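Long-range contacts in high-affinity zinc uptake system protein znuA (Streptococcus suis, PDB 3MFQ), which binds zinc and probably serves as the extracellular metal-binding component of an ABC-type zinc or manganese uptake system: residues Val20-Ala24 with Asn137-Tyr141; Glu155-Pro160 with Met277-Lys282. All coordinates share one frame; numbering follows the deposited sequence.

Contact 1. Residues Val20-Ala24 with Asn137-Tyr141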
loop_
_atom_site.group_PDB
_atom_site.type_symbol
_atom_site.label_atom_id
_atom_site.label_comp_id
_atom_site.label_asym_id
_atom_site.label_seq_id
_atom_site.Cartn_x
_atom_site.Cartn_y
_atom_site.Cartn_z
ATOM N N VAL A 20 13.365 -4.471 -4.441
ATOM C CA VAL A 20 14.668 -4.511 -5.100
ATOM C C VAL A 20 15.696 -5.288 -4.292
ATOM O O VAL A 20 16.428 -6.111 -4.835
ATOM C CB VAL A 20 15.210 -3.102 -5.378
ATOM C CG1 VAL A 20 16.606 -3.182 -5.971
ATOM C CG2 VAL A 20 14.286 -2.366 -6.319
ATOM N N TYR A 21 15.757 -5.025 -2.994
ATOM C CA TYR A 21 16.673 -5.765 -2.145
ATOM C C TYR A 21 16.366 -7.250 -2.223
ATOM O O TYR A 21 17.266 -8.070 -2.386
ATOM C CB TYR A 21 16.590 -5.296 -0.696
ATOM C CG TYR A 21 17.435 -6.128 0.239
ATOM C CD1 TYR A 21 18.820 -6.020 0.234
ATOM C CD2 TYR A 21 16.853 -7.027 1.121
ATOM C CE1 TYR A 21 19.601 -6.780 1.085
ATOM C CE2 TYR A 21 17.626 -7.792 1.977
ATOM C CZ TYR A 21 18.999 -7.664 1.956
ATOM O OH TYR A 21 19.772 -8.421 2.804
ATOM N N GLN A 22 15.087 -7.589 -2.106
ATOM C CA GLN A 22 14.656 -8.979 -2.172
ATOM C C GLN A 22 15.153 -9.622 -3.457
ATOM O O GLN A 22 15.538 -10.789 -3.474
ATOM C CB GLN A 22 13.131 -9.072 -2.098
ATOM C CG GLN A 22 12.536 -8.559 -0.796
ATOM C CD GLN A 22 12.891 -9.427 0.397
ATOM O OE1 GLN A 22 13.153 -10.621 0.256
ATOM N NE2 GLN A 22 12.892 -8.831 1.583
ATOM N N LEU A 23 15.152 -8.842 -4.530
ATOM C CA LEU A 23 15.539 -9.344 -5.840
ATOM C C LEU A 23 17.035 -9.193 -6.084
ATOM O O LEU A 23 17.736 -10.176 -6.322
ATOM C CB LEU A 23 14.763 -8.611 -6.936
ATOM C CG LEU A 23 13.247 -8.520 -6.751
ATOM C CD1 LEU A 23 12.624 -7.657 -7.838
ATOM C CD2 LEU A 23 12.619 -9.905 -6.728
ATOM N N ALA A 24 17.519 -7.957 -6.019
ATOM C CA ALA A 24 18.896 -7.642 -6.379
ATOM C C ALA A 24 19.867 -7.805 -5.219
ATOM O O ALA A 24 21.082 -7.748 -5.409
ATOM C CB ALA A 24 18.981 -6.230 -6.941
ATOM N N ASN A 137 16.679 -15.315 -7.699
ATOM C CA ASN A 137 16.143 -14.573 -6.566
ATOM C C ASN A 137 14.669 -14.246 -6.745
ATOM O O ASN A 137 13.888 -14.319 -5.800
ATOM C CB ASN A 137 16.933 -13.283 -6.361
ATOM C CG ASN A 137 18.325 -13.538 -5.842
ATOM O OD1 ASN A 137 18.732 -14.687 -5.674
ATOM N ND2 ASN A 137 19.066 -12.471 -5.579
ATOM N N THR A 138 14.300 -13.880 -7.967
ATOM C CA THR A 138 12.928 -13.519 -8.291
ATOM C C THR A 138 11.982 -14.687 -8.067
ATOM O O THR A 138 10.924 -14.533 -7.458
ATOM C CB THR A 138 12.810 -13.078 -9.752
ATOM O OG1 THR A 138 13.751 -12.031 -10.010
ATOM C CG2 THR A 138 11.404 -12.580 -10.048
ATOM N N GLU A 139 12.365 -15.857 -8.567
ATOM C CA GLU A 139 11.539 -17.047 -8.420
ATOM C C GLU A 139 11.293 -17.379 -6.952
ATOM O O GLU A 139 10.184 -17.754 -6.572
ATOM C CB GLU A 139 12.170 -18.239 -9.137
ATOM C CG GLU A 139 12.264 -18.078 -10.639
ATOM C CD GLU A 139 12.472 -19.401 -11.346
ATOM O OE1 GLU A 139 12.412 -20.451 -10.671
ATOM O OE2 GLU A 139 12.689 -19.393 -12.576
ATOM N N LYS A 140 12.328 -17.233 -6.130
ATOM C CA LYS A 140 12.214 -17.520 -4.706
ATOM C C LYS A 140 11.251 -16.562 -4.007
ATOM O O LYS A 140 10.553 -16.949 -3.072
ATOM C CB LYS A 140 13.584 -17.465 -4.030
ATOM C CG LYS A 140 13.530 -17.689 -2.529
ATOM C CD LYS A 140 14.898 -17.522 -1.889
ATOM C CE LYS A 140 14.822 -17.691 -0.379
ATOM N NZ LYS A 140 16.164 -17.594 0.257
ATOM N N TYR A 141 11.213 -15.314 -4.461
ATOM C CA TYR A 141 10.323 -14.327 -3.859
ATOM C C TYR A 141 8.901 -14.465 -4.397
ATOM O O TYR A 141 7.931 -14.244 -3.672
ATOM C CB TYR A 141 10.849 -12.904 -4.070
ATOM C CG TYR A 141 10.075 -11.847 -3.308
ATOM C CD1 TYR A 141 9.938 -11.917 -1.927
ATOM C CD2 TYR A 141 9.489 -10.773 -3.967
ATOM C CE1 TYR A 141 9.234 -10.953 -1.226
ATOM C CE2 TYR A 141 8.784 -9.804 -3.274
ATOM C CZ TYR A 141 8.661 -9.899 -1.905
ATOM O OH TYR A 141 7.962 -8.935 -1.218
#

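Contact 2. Residues Glu155-Pro160 with Met277-Lys282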
loop_
_atom_site.group_PDB
_atom_site.type_symbol
_atom_site.label_atom_id
_atom_site.label_comp_id
_atom_site.label_asym_id
_atom_site.label_seq_id
_atom_site.Cartn_x
_atom_site.Cartn_y
_atom_site.Cartn_z
ATOM N N GLU A 155 -5.612 -17.354 7.356
ATOM C CA GLU A 155 -5.621 -16.449 8.495
ATOM C C GLU A 155 -6.951 -15.702 8.601
ATOM O O GLU A 155 -7.508 -15.557 9.689
ATOM C CB GLU A 155 -4.460 -15.459 8.390
ATOM C CG GLU A 155 -4.060 -14.814 9.709
ATOM C CD GLU A 155 -3.265 -15.743 10.606
ATOM O OE1 GLU A 155 -2.870 -16.834 10.144
ATOM O OE2 GLU A 155 -3.030 -15.378 11.778
ATOM N N LEU A 156 -7.459 -15.240 7.463
ATOM C CA LEU A 156 -8.697 -14.465 7.422
ATOM C C LEU A 156 -9.943 -15.326 7.594
ATOM O O LEU A 156 -10.978 -14.846 8.058
ATOM C CB LEU A 156 -8.788 -13.692 6.106
ATOM C CG LEU A 156 -8.334 -12.233 6.118
ATOM C CD1 LEU A 156 -7.190 -12.021 7.090
ATOM C CD2 LEU A 156 -7.954 -11.784 4.715
ATOM N N SER A 157 -9.837 -16.595 7.214
ATOM C CA SER A 157 -10.975 -17.510 7.227
ATOM C C SER A 157 -11.594 -17.652 8.612
ATOM O O SER A 157 -12.612 -18.319 8.778
ATOM C CB SER A 157 -10.555 -18.889 6.720
ATOM O OG SER A 157 -9.737 -19.545 7.673
ATOM N N VAL A 158 -10.972 -17.028 9.605
ATOM C CA VAL A 158 -11.453 -17.119 10.974
ATOM C C VAL A 158 -12.420 -15.983 11.305
ATOM O O VAL A 158 -13.041 -15.976 12.367
ATOM C CB VAL A 158 -10.286 -17.115 11.979
ATOM C CG1 VAL A 158 -10.132 -15.739 12.618
ATOM C CG2 VAL A 158 -10.497 -18.183 13.042
ATOM N N ILE A 159 -12.550 -15.029 10.388
ATOM C CA ILE A 159 -13.432 -13.883 10.598
ATOM C C ILE A 159 -14.806 -14.102 9.968
ATOM O O ILE A 159 -14.911 -14.350 8.766
ATOM C CB ILE A 159 -12.813 -12.581 10.051
ATOM C CG1 ILE A 159 -11.484 -12.292 10.749
ATOM C CG2 ILE A 159 -13.772 -11.418 10.235
ATOM C CD1 ILE A 159 -10.803 -11.037 10.263
ATOM N N PRO A 160 -15.865 -14.005 10.787
ATOM C CA PRO A 160 -17.261 -14.226 10.393
ATOM C C PRO A 160 -17.687 -13.375 9.203
ATOM O O PRO A 160 -17.227 -12.247 9.046
ATOM C CB PRO A 160 -18.043 -13.798 11.638
ATOM C CG PRO A 160 -17.101 -14.009 12.760
ATOM C CD PRO A 160 -15.745 -13.679 12.218
ATOM N N MET A 277 -6.173 -7.340 11.932
ATOM C CA MET A 277 -7.585 -7.378 11.583
ATOM C C MET A 277 -8.305 -8.516 12.295
ATOM O O MET A 277 -9.395 -8.332 12.833
ATOM C CB MET A 277 -7.750 -7.523 10.071
ATOM C CG MET A 277 -7.079 -6.424 9.272
ATOM S SD MET A 277 -7.294 -6.636 7.499
ATOM C CE MET A 277 -6.347 -5.251 6.880
ATOM N N VAL A 278 -7.693 -9.694 12.296
ATOM C CA VAL A 278 -8.327 -10.861 12.892
ATOM C C VAL A 278 -8.543 -10.655 14.383
ATOM O O VAL A 278 -9.569 -11.054 14.924
ATOM C CB VAL A 278 -7.513 -12.152 12.656
ATOM C CG1 VAL A 278 -7.085 -12.247 11.199
ATOM C CG2 VAL A 278 -6.304 -12.201 13.571
ATOM N N LYS A 279 -7.581 -10.014 15.040
ATOM C CA LYS A 279 -7.638 -9.835 16.484
ATOM C C LYS A 279 -8.848 -9.016 16.907
ATOM O O LYS A 279 -9.485 -9.314 17.916
ATOM C CB LYS A 279 -6.358 -9.182 17.006
ATOM C CG LYS A 279 -6.379 -8.928 18.502
ATOM C CD LYS A 279 -5.022 -8.486 19.018
ATOM C CE LYS A 279 -5.035 -8.326 20.533
ATOM N NZ LYS A 279 -3.686 -8.025 21.089
ATOM N N TYR A 280 -9.170 -7.989 16.129
ATOM C CA TYR A 280 -10.243 -7.075 16.495
ATOM C C TYR A 280 -11.522 -7.280 15.690
ATOM O O TYR A 280 -12.485 -6.531 15.849
ATOM C CB TYR A 280 -9.770 -5.627 16.373
ATOM C CG TYR A 280 -8.667 -5.277 17.342
ATOM C CD1 TYR A 280 -8.953 -4.674 18.560
ATOM C CD2 TYR A 280 -7.341 -5.558 17.046
ATOM C CE1 TYR A 280 -7.949 -4.356 19.453
ATOM C CE2 TYR A 280 -6.328 -5.244 17.932
ATOM C CZ TYR A 280 -6.638 -4.644 19.134
ATOM O OH TYR A 280 -5.635 -4.327 20.024
ATOM N N LEU A 281 -11.536 -8.294 14.833
ATOM C CA LEU A 281 -12.700 -8.551 13.992
ATOM C C LEU A 281 -13.251 -9.956 14.187
ATOM O O LEU A 281 -14.434 -10.198 13.964
ATOM C CB LEU A 281 -12.362 -8.323 12.519
ATOM C CG LEU A 281 -11.965 -6.896 12.137
ATOM C CD1 LEU A 281 -11.699 -6.814 10.649
ATOM C CD2 LEU A 281 -13.050 -5.917 12.539
ATOM N N LYS A 282 -12.393 -10.880 14.600
ATOM C CA LYS A 282 -12.816 -12.260 14.799
ATOM C C LYS A 282 -13.627 -12.404 16.082
ATOM O O LYS A 282 -14.561 -11.639 16.324
ATOM C CB LYS A 282 -11.611 -13.205 14.814
ATOM C CG LYS A 282 -11.191 -13.685 16.195
ATOM C CD LYS A 282 -10.634 -12.558 17.043
ATOM C CE LYS A 282 -10.180 -13.061 18.401
ATOM N NZ LYS A 282 -9.092 -14.072 18.291
#

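Contact 1. Residues Val20-Ala24 with Asn137-Tyr141
Asn137 reaches across from helix 131-156 to the final turn of helix 14-24, where its ND2 donates a hydrogen bond to the backbone O of Leu23 at 2.8 Å. The bond is fairly straight (164°), and the acceptor lies almost in the amide plane of Asn137, although the amide nitrogen itself is tilted out of the carbonyl plane. With CG turned beside its own backbone N, the side chain lays CB near the same carbonyl and brings the amide up to it. The Asn137 amide thus binds one of the last carbonyls of helix 14-24 through a single bond.

At Thr138 the contact becomes apolar: Leu23 extends its CD2 branch to within 3.9 Å of Thr138 CA. Thr138 OG1 has its polar partners elsewhere, in Ile134 O and Ser120 OG.

Tyr141 closes the interface one turn on. Its CG stands anti to the backbone N, which swings the ring toward Gln22. Gln22 CB sits over the centre of one ring face in a CH-pi contact, 4.2 Å from the centroid, and the Gln22 amide plane is turned only 23° from the ring plane. The Gln22 chain bends at chi2, and its NE2 is held by Asp18 within its own helix. Leu23 CD2 approaches the ring obliquely, with Tyr141 CD2 at 4.3 Å. Tyr112, Phe266 and Ile267 also touch Tyr141. The axes of segments 20-24 and 137-141 approach to 8.7 Å, their N-to-C directions 127° apart, a helix-helix packing in which helix 131-156 is probably the long interlobe helix characteristic of the TroA/ZnuA family.

Contact 2. Residues Glu155-Pro160 with Met277-Lys282
Ile159 points its long branch at the last turns of helix 266-281, and its CD1 lies 3.6 Å from Val278 CA and 3.9 Å from Leu281 CB. CG1 is placed beside the backbone N and the branch is then fully extended (chi2 179°), so the terminal methyl is carried farthest toward the helix, while CG2, on the other branch, rests near Leu281 CB. The Ile159 and Leu281 side chains cross at a slant.

Leu156 meets Val278 at about a right angle, its CD1 4.1 Å from Val278 CG1. That same valine methyl also faces the backbone O of Glu155, so one CG1 touches Glu155, Leu156 and Ile159. Near the end of helix 131-156 a type I beta turn from Leu156 to Ile159, with Ile159 N bonded to Leu156 O at 2.8 Å, brings the following residues alongside the C-terminal helix of the TroA-like fold.

Val158 and Lys282 lie side by side and point the same way, Val158 CG1 being 3.7 Å from Lys282 CB. Ile159 instead crosses Lys282 nearly perpendicularly. Beyond it, Pro160 CD sits 4.1 Å from Leu281 O.

Contacts 1 and 2 have their centres 30 Å apart and their nearest atoms about 17 Å apart, yet both draw on helix 131-156. In sequence, the first segment of each contact precedes its second, and both segments of contact 1 precede those of contact 2. Contact 1 packs this helix against helix 14-24, which follows strand 8-11 of the four-stranded parallel sheet, whereas contact 2 joins the far end of the same helix to helix 266-281 at the C-terminus. This is consistent with the long helix that links the two lobes in the TroA/ZnuA family, probably as a rigid connection. The zinc ion, bound by His41, His104, His170 and Asp254, is about 13 Å from the Met277 side chain of contact 2.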